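Local coordinates for protein alpha-14 giardin (Giardia lamblia, PDB 3CHJ) that binds calcium and, in its presence, phospholipids such as phosphatidylserine, and may link the membrane to the underlying axoneme as a calcium-regulated cytoskeletal element, at residues A[107-112]-A[230-235]; A[146-151]-A[192-197]; A[173-178]-A[187-192]; A[199-204]-A[215-220]. All coordinates share one frame; numbering follows the deposited sequence.

The four contacts tie together part of an all-helical annexin chain and are made wholly by helices and their connecting turns. Interaction 1, closest to the centre of the chain, joins residues 107-112 to helix 227-241, and the other three fall between these segments in sequence. Interaction 2 spans helices 144-154 and 186-195; interaction 3, within its span, brings helix 162-177 to the same helix 186-195 at the calcium site. Interaction 4 follows, joining helices 198-211 and 217-224. Contact centres lie about 9 Å (1 and 2) to about 17 Å (1 and 3) apart, so continuous packing runs from the interior to the calcium-binding edge.

Interaction 1 of 4, residues A[107-112]-A[230-235]; sequences VLLTIE and EYAFKL
L109 and T110, in the turn that follows helix 101-108, pack against A232 and L235 of helix 227-241, a buried apolar contact in the interior of the all-helical annexin fold. The two partners stand three residues apart on the helix, about one turn, so a single side of it is used. L109 comes first. Its side chain is directed at the helix, with CG anti to its own carbonyl carbon (chi1 -60°), and its branch CD1 reaches A232. There CD1 lies 3.9 Å from A232 CB. The same methyl also comes within 3.4 Å of A232 O, a van der Waals approach to a backbone carbonyl. Lower on the side chain, L109 CB lies 4.2 Å from L235 CD2, so L109 touches A232 with its end and L235 with its root. L109 also packs on L148 and I149 of helix 144-154, which places a third helix beside this junction.

T110 follows with its two branches doing different work. OG1 takes the position between backbone N and carbonyl carbon (chi1 67°) and is hydrogen-bonded to D106 O, one turn back in its own chain, while T110 O pairs with H272 NE2. The polar parts are thus met by neighbours other than the facing helix, and the methyl is left to L235. T110 and L235 approach each other obliquely, and CG2 of T110 settles against the branched end of L235, touching CG and both methyls: L235 CG and CD1 are each 3.7 Å from T110 CG2, and L235 CD2 is 3.6 Å from it.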
loop_
_atom_site.group_PDB
_atom_site.type_symbol
_atom_site.label_atom_id
_atom_site.label_comp_id
_atom_site.label_asym_id
_atom_site.label_seq_id
_atom_site.Cartn_x
_atom_site.Cartn_y
_atom_site.Cartn_z
ATOM N N VAL A 107 -2.127 2.168 3.987
ATOM C CA VAL A 107 -2.740 0.847 4.138
ATOM C C VAL A 107 -4.208 0.899 3.763
ATOM O O VAL A 107 -4.672 0.163 2.881
ATOM C CB VAL A 107 -2.579 0.315 5.574
ATOM C CG1 VAL A 107 -3.412 -0.952 5.774
ATOM C CG2 VAL A 107 -1.096 0.054 5.874
ATOM N N LEU A 108 -4.957 1.771 4.418
ATOM C CA LEU A 108 -6.412 1.704 4.307
ATOM C C LEU A 108 -6.919 2.055 2.924
ATOM O O LEU A 108 -7.977 1.552 2.518
ATOM C CB LEU A 108 -7.067 2.561 5.379
ATOM C CG LEU A 108 -6.938 1.927 6.761
ATOM C CD1 LEU A 108 -7.280 2.930 7.860
ATOM C CD2 LEU A 108 -7.867 0.679 6.850
ATOM N N LEU A 109 -6.176 2.895 2.198
ATOM C CA LEU A 109 -6.668 3.409 0.909
ATOM C C LEU A 109 -6.233 2.566 -0.284
ATOM O O LEU A 109 -6.575 2.892 -1.421
ATOM C CB LEU A 109 -6.304 4.873 0.692
ATOM C CG LEU A 109 -6.857 5.821 1.756
ATOM C CD1 LEU A 109 -6.476 7.259 1.388
ATOM C CD2 LEU A 109 -8.373 5.643 1.867
ATOM N N THR A 110 -5.492 1.495 -0.026
ATOM C CA THR A 110 -4.953 0.707 -1.157
ATOM C C THR A 110 -5.279 -0.770 -1.044
ATOM O O THR A 110 -4.602 -1.613 -1.651
ATOM C CB THR A 110 -3.450 0.871 -1.341
ATOM O OG1 THR A 110 -2.776 0.289 -0.215
ATOM C CG2 THR A 110 -3.054 2.336 -1.519
ATOM N N ILE A 111 -6.312 -1.077 -0.279
ATOM C CA ILE A 111 -6.826 -2.441 -0.186
ATOM C C ILE A 111 -8.300 -2.540 -0.579
ATOM O O ILE A 111 -9.084 -1.596 -0.424
ATOM C CB ILE A 111 -6.571 -3.058 1.198
ATOM C CG1 ILE A 111 -7.254 -2.225 2.302
ATOM C CG2 ILE A 111 -5.069 -3.185 1.393
ATOM C CD1 ILE A 111 -7.062 -2.746 3.710
ATOM N N GLU A 112 -8.673 -3.708 -1.087
ATOM C CA GLU A 112 -10.037 -3.905 -1.568
ATOM C C GLU A 112 -11.047 -3.915 -0.414
ATOM O O GLU A 112 -10.679 -4.182 0.742
ATOM C CB GLU A 112 -10.118 -5.213 -2.372
ATOM C CG GLU A 112 -9.092 -5.324 -3.518
ATOM C CD GLU A 112 -9.315 -4.313 -4.636
ATOM O OE1 GLU A 112 -10.453 -3.841 -4.810
ATOM O OE2 GLU A 112 -8.341 -3.992 -5.349
ATOM N N GLU A 230 -3.997 15.910 0.274
ATOM C CA GLU A 230 -3.714 15.753 -1.148
ATOM C C GLU A 230 -3.146 14.381 -1.488
ATOM O O GLU A 230 -3.581 13.756 -2.450
ATOM C CB GLU A 230 -2.770 16.856 -1.617
ATOM C CG GLU A 230 -2.532 16.843 -3.097
ATOM C CD GLU A 230 -1.578 17.916 -3.552
ATOM O OE1 GLU A 230 -1.056 18.666 -2.690
ATOM O OE2 GLU A 230 -1.332 17.997 -4.777
ATOM N N TYR A 231 -2.214 13.895 -0.683
ATOM C CA TYR A 231 -1.655 12.567 -0.903
ATOM C C TYR A 231 -2.774 11.514 -0.806
ATOM O O TYR A 231 -2.886 10.627 -1.673
ATOM C CB TYR A 231 -0.563 12.294 0.140
ATOM C CG TYR A 231 -0.033 10.898 0.019
ATOM C CD1 TYR A 231 0.923 10.570 -0.944
ATOM C CD2 TYR A 231 -0.487 9.906 0.870
ATOM C CE1 TYR A 231 1.396 9.247 -1.060
ATOM C CE2 TYR A 231 -0.025 8.579 0.758
ATOM C CZ TYR A 231 0.932 8.274 -0.208
ATOM O OH TYR A 231 1.405 6.975 -0.325
ATOM N N ALA A 232 -3.596 11.621 0.236
ATOM C CA ALA A 232 -4.651 10.635 0.497
ATOM C C ALA A 232 -5.656 10.580 -0.650
ATOM O O ALA A 232 -5.977 9.494 -1.121
ATOM C CB ALA A 232 -5.345 10.924 1.796
ATOM N N PHE A 233 -6.142 11.730 -1.105
ATOM C CA PHE A 233 -7.143 11.703 -2.195
ATOM C C PHE A 233 -6.540 11.321 -3.536
ATOM O O PHE A 233 -7.212 10.660 -4.357
ATOM C CB PHE A 233 -7.938 13.010 -2.249
ATOM C CG PHE A 233 -9.021 13.075 -1.217
ATOM C CD1 PHE A 233 -10.337 12.730 -1.562
ATOM C CD2 PHE A 233 -8.739 13.443 0.090
ATOM C CE1 PHE A 233 -11.372 12.763 -0.603
ATOM C CE2 PHE A 233 -9.762 13.478 1.057
ATOM C CZ PHE A 233 -11.081 13.158 0.704
ATOM N N LYS A 234 -5.284 11.698 -3.775
ATOM C CA LYS A 234 -4.596 11.217 -4.981
ATOM C C LYS A 234 -4.423 9.693 -4.917
ATOM O O LYS A 234 -4.652 8.988 -5.914
ATOM C CB LYS A 234 -3.221 11.869 -5.117
ATOM C CG LYS A 234 -3.231 13.303 -5.594
ATOM C CD LYS A 234 -1.800 13.822 -5.625
ATOM C CE LYS A 234 -1.769 15.126 -6.379
ATOM N NZ LYS A 234 -0.374 15.644 -6.535
ATOM N N LEU A 235 -4.028 9.191 -3.748
ATOM C CA LEU A 235 -3.792 7.756 -3.582
ATOM C C LEU A 235 -5.101 6.977 -3.772
ATOM O O LEU A 235 -5.100 5.971 -4.490
ATOM C CB LEU A 235 -3.155 7.479 -2.215
ATOM C CG LEU A 235 -2.834 5.996 -1.995
ATOM C CD1 LEU A 235 -1.794 5.510 -2.983
ATOM C CD2 LEU A 235 -2.391 5.756 -0.540
#

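Interaction 2 of 4, residues A[146-151]-A[192-197]; sequences AKLINA and IFATYT
L148 and A151, one turn apart on helix 144-154, meet F193 and A194 near the end of helix 186-195. The contact is entirely apolar, and two alanines bring the backbones close: the CA atoms of A151 and A194 are only 5.9 Å apart. Their methyls meet, A151 CB lying 3.5 Å from A194 CB, a snug fit. L148 sets out across the facing helix and then turns in. With CG anti to the backbone N (chi1 177°) and the second torsion at 62°, its CD1 branch is carried over the F193-A194 peptide. CD1 of L148 lies 3.7 Å from A194 N, and it also touches the CB atoms of both residues. F193 has CG anti to the carbonyl carbon instead (chi1 -76°). That leaves its CB against L148 CD1 at 3.8 Å but leads the ring away from helix 144-154. The ring makes edge-to-face contacts with F233 and F201. Through the F193 ring, helix 186-195 packs on helices 227-241 and 198-211, while L148 also meets L109 of the turn after helix 101-108.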
loop_
_atom_site.group_PDB
_atom_site.type_symbol
_atom_site.label_atom_id
_atom_site.label_comp_id
_atom_site.label_asym_id
_atom_site.label_seq_id
_atom_site.Cartn_x
_atom_site.Cartn_y
_atom_site.Cartn_z
ATOM N N ALA A 146 -8.424 12.127 7.318
ATOM C CA ALA A 146 -8.928 11.364 8.465
ATOM C C ALA A 146 -10.371 10.977 8.238
ATOM O O ALA A 146 -10.723 9.823 8.464
ATOM C CB ALA A 146 -8.744 12.180 9.796
ATOM N N LYS A 147 -11.189 11.909 7.744
ATOM C CA LYS A 147 -12.581 11.569 7.422
ATOM C C LYS A 147 -12.591 10.442 6.378
ATOM O O LYS A 147 -13.409 9.518 6.445
ATOM C CB LYS A 147 -13.339 12.776 6.872
ATOM C CG LYS A 147 -13.517 13.892 7.875
ATOM C CD LYS A 147 -14.319 15.045 7.271
ATOM C CE LYS A 147 -14.470 16.203 8.234
ATOM N NZ LYS A 147 -15.323 15.855 9.403
ATOM N N LEU A 148 -11.671 10.523 5.413
ATOM C CA LEU A 148 -11.626 9.552 4.331
ATOM C C LEU A 148 -11.251 8.168 4.868
ATOM O O LEU A 148 -11.958 7.190 4.584
ATOM C CB LEU A 148 -10.668 10.005 3.216
ATOM C CG LEU A 148 -10.508 9.017 2.065
ATOM C CD1 LEU A 148 -11.846 8.794 1.347
ATOM C CD2 LEU A 148 -9.469 9.529 1.121
ATOM N N ILE A 149 -10.139 8.055 5.608
ATOM C CA ILE A 149 -9.753 6.723 6.105
ATOM C C ILE A 149 -10.747 6.175 7.147
ATOM O O ILE A 149 -10.943 4.970 7.204
ATOM C CB ILE A 149 -8.298 6.614 6.593
ATOM C CG1 ILE A 149 -8.080 7.438 7.879
ATOM C CG2 ILE A 149 -7.348 6.996 5.463
ATOM C CD1 ILE A 149 -6.674 7.219 8.507
ATOM N N ASN A 150 -11.368 7.047 7.953
ATOM C CA ASN A 150 -12.406 6.574 8.876
ATOM C C ASN A 150 -13.595 6.000 8.108
ATOM O O ASN A 150 -14.161 4.948 8.498
ATOM C CB ASN A 150 -12.898 7.707 9.784
ATOM C CG ASN A 150 -11.888 8.095 10.840
ATOM O OD1 ASN A 150 -11.054 7.275 11.273
ATOM N ND2 ASN A 150 -11.951 9.339 11.267
ATOM N N ALA A 151 -13.996 6.671 7.028
ATOM C CA ALA A 151 -15.119 6.179 6.234
ATOM C C ALA A 151 -14.786 4.825 5.604
ATOM O O ALA A 151 -15.626 3.913 5.511
ATOM C CB ALA A 151 -15.494 7.183 5.172
ATOM N N ILE A 192 -17.796 9.985 -2.625
ATOM C CA ILE A 192 -17.198 9.462 -3.844
ATOM C C ILE A 192 -15.963 8.624 -3.517
ATOM O O ILE A 192 -15.847 7.460 -3.928
ATOM C CB ILE A 192 -16.836 10.593 -4.809
ATOM C CG1 ILE A 192 -18.125 11.305 -5.290
ATOM C CG2 ILE A 192 -16.069 10.027 -5.996
ATOM C CD1 ILE A 192 -17.861 12.639 -5.990
ATOM N N PHE A 193 -15.037 9.206 -2.767
ATOM C CA PHE A 193 -13.754 8.541 -2.613
ATOM C C PHE A 193 -13.766 7.393 -1.616
ATOM O O PHE A 193 -12.957 6.447 -1.747
ATOM C CB PHE A 193 -12.653 9.558 -2.297
ATOM C CG PHE A 193 -12.220 10.353 -3.502
ATOM C CD1 PHE A 193 -13.028 11.378 -4.024
ATOM C CD2 PHE A 193 -11.007 10.064 -4.143
ATOM C CE1 PHE A 193 -12.633 12.089 -5.165
ATOM C CE2 PHE A 193 -10.619 10.779 -5.284
ATOM C CZ PHE A 193 -11.402 11.781 -5.780
ATOM N N ALA A 194 -14.701 7.427 -0.662
ATOM C CA ALA A 194 -14.782 6.335 0.315
ATOM C C ALA A 194 -15.751 5.223 -0.056
ATOM O O ALA A 194 -15.556 4.081 0.380
ATOM C CB ALA A 194 -15.132 6.859 1.703
ATOM N N THR A 195 -16.805 5.550 -0.821
ATOM C CA THR A 195 -17.903 4.585 -1.034
ATOM C C THR A 195 -18.137 4.132 -2.480
ATOM O O THR A 195 -18.915 3.196 -2.715
ATOM C CB THR A 195 -19.259 5.040 -0.393
ATOM O OG1 THR A 195 -19.933 5.969 -1.254
ATOM C CG2 THR A 195 -19.050 5.667 0.980
ATOM N N TYR A 196 -17.479 4.770 -3.451
ATOM C CA TYR A 196 -17.629 4.275 -4.836
ATOM C C TYR A 196 -16.903 2.949 -5.035
ATOM O O TYR A 196 -15.826 2.706 -4.472
ATOM C CB TYR A 196 -17.086 5.280 -5.855
ATOM C CG TYR A 196 -18.101 6.270 -6.380
ATOM C CD1 TYR A 196 -19.016 6.890 -5.536
ATOM C CD2 TYR A 196 -18.110 6.620 -7.747
ATOM C CE1 TYR A 196 -19.938 7.828 -6.038
ATOM C CE2 TYR A 196 -19.018 7.527 -8.232
ATOM C CZ TYR A 196 -19.930 8.121 -7.375
ATOM O OH TYR A 196 -20.818 9.039 -7.899
ATOM N N THR A 197 -17.500 2.074 -5.836
ATOM C CA THR A 197 -16.780 0.934 -6.363
ATOM C C THR A 197 -15.726 1.350 -7.391
ATOM O O THR A 197 -15.788 2.462 -7.963
ATOM C CB THR A 197 -17.740 -0.073 -7.054
ATOM O OG1 THR A 197 -18.375 0.574 -8.162
ATOM C CG2 THR A 197 -18.815 -0.551 -6.079
#

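Interaction 3 of 4, residues A[173-178]-A[187-192]; sequences RKAIET and STWIRI. With CA (calcium ion), chain B.
A calcium ion is gripped by seven protein oxygens at the end of helix 162-177, in an annexin calcium site beside which A175, a ligand through its O, and its neighbour I176 pack on W189 of helix 186-195. A175 O binds calcium at 2.3 Å, and T178 does so twice, through its backbone O and through OG1, the latter at 2.4 Å. T178 leaves helical geometry just after the helix, and its OG1 sits between its backbone N and carbonyl carbon (chi1 61°), which brings hydroxyl and carbonyl to the same ion. G180 O, E185 OE1 and both carboxylate oxygens of E224 complete the shell, the two acids supplying negative charge that should balance the ion.

Across from it, helix 186-195 contributes W189, whose indole reaches the preceding helix through CG anti to its carbonyl carbon (chi1 -76°). A175 CB and I176 CG1 both approach the ring obliquely. A175 CB packs at the pyrrole part, 3.6 Å from W189 NE1, so one residue gives its carbonyl to calcium and its methyl to the tryptophan. The NE1 hydrogen bond goes to E224, itself a calcium ligand, making W189 a second-shell residue. At the far end of the indole, I176 crosses it at about a right angle. Its CG1 lies 3.8 Å from W189 CZ2 and 3.7 Å from W189 CH2, while I176 CD1 approaches the same CH2 at 4.1 Å.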
loop_
_atom_site.group_PDB
_atom_site.type_symbol
_atom_site.label_atom_id
_atom_site.label_comp_id
_atom_site.label_asym_id
_atom_site.label_seq_id
_atom_site.Cartn_x
_atom_site.Cartn_y
_atom_site.Cartn_z
ATOM N N ARG A 173 -17.547 18.612 -9.412
ATOM C CA ARG A 173 -17.106 19.769 -10.189
ATOM C C ARG A 173 -17.278 21.067 -9.405
ATOM O O ARG A 173 -16.376 21.907 -9.373
ATOM C CB ARG A 173 -17.827 19.851 -11.533
ATOM C CG ARG A 173 -17.487 21.102 -12.323
ATOM C CD ARG A 173 -16.040 21.073 -12.823
ATOM N NE ARG A 173 -15.818 22.066 -13.885
ATOM C CZ ARG A 173 -14.765 22.077 -14.700
ATOM N NH1 ARG A 173 -13.804 21.172 -14.579
ATOM N NH2 ARG A 173 -14.663 23.008 -15.642
ATOM N N LYS A 174 -18.439 21.237 -8.772
ATOM C CA LYS A 174 -18.685 22.399 -7.920
ATOM C C LYS A 174 -17.614 22.527 -6.833
ATOM O O LYS A 174 -17.032 23.594 -6.628
ATOM C CB LYS A 174 -20.096 22.316 -7.318
ATOM C CG LYS A 174 -20.543 23.523 -6.503
ATOM C CD LYS A 174 -20.142 23.405 -5.037
ATOM C CE LYS A 174 -20.305 24.720 -4.288
ATOM N NZ LYS A 174 -19.952 24.599 -2.838
ATOM N N ALA A 175 -17.322 21.407 -6.179
ATOM C CA ALA A 175 -16.303 21.373 -5.136
ATOM C C ALA A 175 -14.914 21.733 -5.674
ATOM O O ALA A 175 -14.165 22.469 -5.038
ATOM C CB ALA A 175 -16.298 19.992 -4.479
ATOM N N ILE A 176 -14.579 21.214 -6.848
ATOM C CA ILE A 176 -13.284 21.489 -7.466
ATOM C C ILE A 176 -13.137 22.977 -7.827
ATOM O O ILE A 176 -12.051 23.552 -7.736
ATOM C CB ILE A 176 -13.093 20.572 -8.682
ATOM C CG1 ILE A 176 -12.788 19.141 -8.197
ATOM C CG2 ILE A 176 -11.996 21.106 -9.616
ATOM C CD1 ILE A 176 -12.866 18.061 -9.281
ATOM N N GLU A 177 -14.250 23.594 -8.204
ATOM C CA GLU A 177 -14.214 24.987 -8.652
ATOM C C GLU A 177 -13.980 25.987 -7.541
ATOM O O GLU A 177 -13.403 27.051 -7.790
ATOM C CB GLU A 177 -15.467 25.348 -9.458
ATOM C CG GLU A 177 -15.442 24.759 -10.845
ATOM C CD GLU A 177 -16.555 25.276 -11.744
ATOM O OE1 GLU A 177 -17.028 26.415 -11.543
ATOM O OE2 GLU A 177 -16.949 24.544 -12.667
ATOM N N THR A 178 -14.399 25.652 -6.316
ATOM C CA THR A 178 -14.255 26.564 -5.172
ATOM C C THR A 178 -12.941 26.358 -4.424
ATOM O O THR A 178 -12.528 25.209 -4.169
ATOM C CB THR A 178 -15.394 26.391 -4.161
ATOM O OG1 THR A 178 -15.367 25.044 -3.648
ATOM C CG2 THR A 178 -16.759 26.657 -4.800
ATOM N N SER A 187 -19.151 16.159 2.350
ATOM C CA SER A 187 -19.910 14.964 2.030
ATOM C C SER A 187 -19.682 14.441 0.611
ATOM O O SER A 187 -19.615 13.238 0.408
ATOM C CB SER A 187 -21.406 15.184 2.311
ATOM O OG SER A 187 -21.941 16.162 1.450
ATOM N N THR A 188 -19.572 15.335 -0.370
ATOM C CA THR A 188 -19.320 14.923 -1.758
ATOM C C THR A 188 -17.993 14.166 -1.884
ATOM O O THR A 188 -17.910 13.080 -2.482
ATOM C CB THR A 188 -19.282 16.160 -2.665
ATOM O OG1 THR A 188 -20.537 16.858 -2.546
ATOM C CG2 THR A 188 -19.016 15.794 -4.110
ATOM N N TRP A 189 -16.950 14.758 -1.322
ATOM C CA TRP A 189 -15.631 14.153 -1.442
ATOM C C TRP A 189 -15.567 12.793 -0.760
ATOM O O TRP A 189 -14.975 11.846 -1.284
ATOM C CB TRP A 189 -14.577 15.062 -0.841
ATOM C CG TRP A 189 -14.198 16.263 -1.685
ATOM C CD1 TRP A 189 -14.418 17.576 -1.381
ATOM C CD2 TRP A 189 -13.497 16.252 -2.938
ATOM N NE1 TRP A 189 -13.882 18.391 -2.357
ATOM C CE2 TRP A 189 -13.348 17.602 -3.345
ATOM C CE3 TRP A 189 -13.003 15.232 -3.769
ATOM C CZ2 TRP A 189 -12.691 17.957 -4.539
ATOM C CZ3 TRP A 189 -12.362 15.575 -4.964
ATOM C CH2 TRP A 189 -12.219 16.934 -5.342
ATOM N N ILE A 190 -16.154 12.705 0.428
ATOM C CA ILE A 190 -16.111 11.449 1.176
ATOM C C ILE A 190 -16.971 10.369 0.526
ATOM O O ILE A 190 -16.548 9.238 0.384
ATOM C CB ILE A 190 -16.475 11.655 2.672
ATOM C CG1 ILE A 190 -15.536 12.683 3.316
ATOM C CG2 ILE A 190 -16.450 10.324 3.432
ATOM C CD1 ILE A 190 -14.039 12.315 3.279
ATOM N N ARG A 191 -18.175 10.738 0.094
ATOM C CA ARG A 191 -19.048 9.771 -0.539
ATOM C C ARG A 191 -18.372 9.142 -1.767
ATOM O O ARG A 191 -18.345 7.924 -1.923
ATOM C CB ARG A 191 -20.392 10.417 -0.903
ATOM C CG ARG A 191 -21.329 9.451 -1.601
ATOM C CD ARG A 191 -22.735 10.019 -1.844
ATOM N NE ARG A 191 -22.750 11.178 -2.733
ATOM C CZ ARG A 191 -22.816 12.441 -2.327
ATOM N NH1 ARG A 191 -22.884 12.719 -1.038
ATOM N NH2 ARG A 191 -22.824 13.424 -3.214
ATOM N N ILE A 192 -17.796 9.985 -2.625
ATOM C CA ILE A 192 -17.198 9.462 -3.844
ATOM C C ILE A 192 -15.963 8.624 -3.517
ATOM O O ILE A 192 -15.847 7.460 -3.928
ATOM C CB ILE A 192 -16.836 10.593 -4.809
ATOM C CG1 ILE A 192 -18.125 11.305 -5.290
ATOM C CG2 ILE A 192 -16.069 10.027 -5.996
ATOM C CD1 ILE A 192 -17.861 12.639 -5.990
HETATM CA CA CA B . -13.716 23.444 -3.053
#

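Interaction 4 of 4, residues A[199-204]-A[215-220]; sequences ADFRQL and DSLRAG
F201 and L204 of helix 198-211 pack on L217, the first residue of helix 217-224, which is the next helix in the chain. The cross-segment interaction is purely apolar, and all of it runs through one methyl. F201 CZ, the far end of the ring, lies 4.0 Å from L217 CD2, with the methyl set obliquely to the ring. L204, one turn further along, brings its CD2 to 4.4 Å from L217 CD2, a looser touch. F201 (chi1 -169°) and L217 (chi1 173°) both have CG anti to the backbone N, which carries F201 CZ and L217 CD2 to each other; the two side chains approach at a slant. L217 starts out directly toward helix 198-211, whereas F201 begins across it and comes nearer only at its end.

A capping hydrogen bond lies at the start of helix 217-224. S216 is its N-cap, and A219 N donates to S216 OG at 3.0 Å in a nearly straight bond (168°). This caps an amide of the first turn, and L217 follows the N-cap directly.

Salt bridges involve flanking residues: D215 with R173, and R218 with D238 and E222. Within the fold, helix 186-195 packs on this contact through I192, which touches both F201 and L204, helix 162-177 through I176 on L217, and helix 227-241 through L240 on F201.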
loop_
_atom_site.group_PDB
_atom_site.type_symbol
_atom_site.label_atom_id
_atom_site.label_comp_id
_atom_site.label_asym_id
_atom_site.label_seq_id
_atom_site.Cartn_x
_atom_site.Cartn_y
_atom_site.Cartn_z
ATOM N N ALA A 199 -15.458 0.165 -10.412
ATOM C CA ALA A 199 -16.116 0.341 -11.715
ATOM C C ALA A 199 -16.794 1.697 -11.814
ATOM O O ALA A 199 -16.651 2.412 -12.825
ATOM C CB ALA A 199 -17.127 -0.781 -11.952
ATOM N N ASP A 200 -17.523 2.075 -10.763
ATOM C CA ASP A 200 -18.180 3.389 -10.736
ATOM C C ASP A 200 -17.196 4.557 -10.695
ATOM O O ASP A 200 -17.445 5.598 -11.300
ATOM C CB ASP A 200 -19.184 3.494 -9.596
ATOM C CG ASP A 200 -20.408 2.621 -9.817
ATOM O OD1 ASP A 200 -20.620 2.216 -10.987
ATOM O OD2 ASP A 200 -21.144 2.364 -8.836
ATOM N N PHE A 201 -16.095 4.389 -9.961
ATOM C CA PHE A 201 -15.100 5.454 -9.891
ATOM C C PHE A 201 -14.419 5.655 -11.256
ATOM O O PHE A 201 -14.192 6.809 -11.694
ATOM C CB PHE A 201 -14.062 5.192 -8.788
ATOM C CG PHE A 201 -13.197 6.375 -8.525
ATOM C CD1 PHE A 201 -13.627 7.386 -7.676
ATOM C CD2 PHE A 201 -11.983 6.519 -9.206
ATOM C CE1 PHE A 201 -12.824 8.513 -7.440
ATOM C CE2 PHE A 201 -11.183 7.646 -9.000
ATOM C CZ PHE A 201 -11.608 8.645 -8.113
ATOM N N ARG A 202 -14.109 4.541 -11.924
ATOM C CA ARG A 202 -13.528 4.615 -13.262
ATOM C C ARG A 202 -14.497 5.318 -14.212
ATOM O O ARG A 202 -14.090 6.207 -14.962
ATOM C CB ARG A 202 -13.119 3.239 -13.770
ATOM C CG ARG A 202 -11.857 2.705 -13.078
ATOM C CD ARG A 202 -11.494 1.298 -13.503
ATOM N NE ARG A 202 -11.403 1.168 -14.966
ATOM C CZ ARG A 202 -10.362 1.565 -15.700
ATOM N NH1 ARG A 202 -9.304 2.143 -15.134
ATOM N NH2 ARG A 202 -10.380 1.401 -17.018
ATOM N N GLN A 203 -15.777 4.979 -14.107
ATOM C CA GLN A 203 -16.797 5.614 -14.943
ATOM C C GLN A 203 -16.838 7.112 -14.665
ATOM O O GLN A 203 -16.800 7.925 -15.594
ATOM C CB GLN A 203 -18.163 4.951 -14.728
ATOM C CG GLN A 203 -19.260 5.413 -15.664
ATOM C CD GLN A 203 -20.577 4.705 -15.417
ATOM O OE1 GLN A 203 -20.618 3.583 -14.905
ATOM N NE2 GLN A 203 -21.677 5.382 -15.763
ATOM N N LEU A 204 -16.901 7.490 -13.381
ATOM C CA LEU A 204 -16.928 8.901 -12.994
ATOM C C LEU A 204 -15.702 9.678 -13.525
ATOM O O LEU A 204 -15.821 10.805 -13.997
ATOM C CB LEU A 204 -17.022 9.039 -11.464
ATOM C CG LEU A 204 -17.275 10.473 -10.981
ATOM C CD1 LEU A 204 -18.751 10.899 -11.205
ATOM C CD2 LEU A 204 -16.864 10.610 -9.508
ATOM N N ASP A 215 -10.907 18.099 -18.943
ATOM C CA ASP A 215 -10.333 18.382 -17.619
ATOM C C ASP A 215 -10.165 17.072 -16.865
ATOM O O ASP A 215 -10.876 16.120 -17.140
ATOM C CB ASP A 215 -11.214 19.316 -16.794
ATOM C CG ASP A 215 -11.097 20.789 -17.195
ATOM O OD1 ASP A 215 -10.280 21.159 -18.084
ATOM O OD2 ASP A 215 -11.841 21.597 -16.584
ATOM N N SER A 216 -9.226 17.043 -15.908
ATOM C CA SER A 216 -8.904 15.814 -15.160
ATOM C C SER A 216 -9.416 15.846 -13.721
ATOM O O SER A 216 -9.196 16.835 -13.016
ATOM C CB SER A 216 -7.392 15.597 -15.144
ATOM O OG SER A 216 -7.014 14.780 -14.055
ATOM N N LEU A 217 -10.071 14.767 -13.293
ATOM C CA LEU A 217 -10.577 14.668 -11.923
ATOM C C LEU A 217 -9.411 14.696 -10.934
ATOM O O LEU A 217 -9.472 15.400 -9.922
ATOM C CB LEU A 217 -11.421 13.402 -11.760
ATOM C CG LEU A 217 -11.911 13.011 -10.359
ATOM C CD1 LEU A 217 -12.752 14.139 -9.770
ATOM C CD2 LEU A 217 -12.716 11.708 -10.458
ATOM N N ARG A 218 -8.341 13.963 -11.244
ATOM C CA ARG A 218 -7.155 13.983 -10.371
ATOM C C ARG A 218 -6.519 15.367 -10.287
ATOM O O ARG A 218 -6.037 15.751 -9.230
ATOM C CB ARG A 218 -6.130 12.949 -10.805
ATOM C CG ARG A 218 -5.127 12.588 -9.672
ATOM C CD ARG A 218 -4.136 11.666 -10.285
ATOM N NE ARG A 218 -3.219 10.976 -9.372
ATOM C CZ ARG A 218 -2.065 11.466 -8.933
ATOM N NH1 ARG A 218 -1.707 12.719 -9.230
ATOM N NH2 ARG A 218 -1.283 10.700 -8.169
ATOM N N ALA A 219 -6.490 16.113 -11.393
ATOM C CA ALA A 219 -6.017 17.494 -11.345
ATOM C C ALA A 219 -6.875 18.356 -10.409
ATOM O O ALA A 219 -6.355 19.242 -9.729
ATOM C CB ALA A 219 -5.973 18.082 -12.766
ATOM N N GLY A 220 -8.188 18.076 -10.378
ATOM C CA GLY A 220 -9.115 18.744 -9.470
ATOM C C GLY A 220 -8.807 18.433 -8.010
ATOM O O GLY A 220 -8.911 19.295 -7.152
#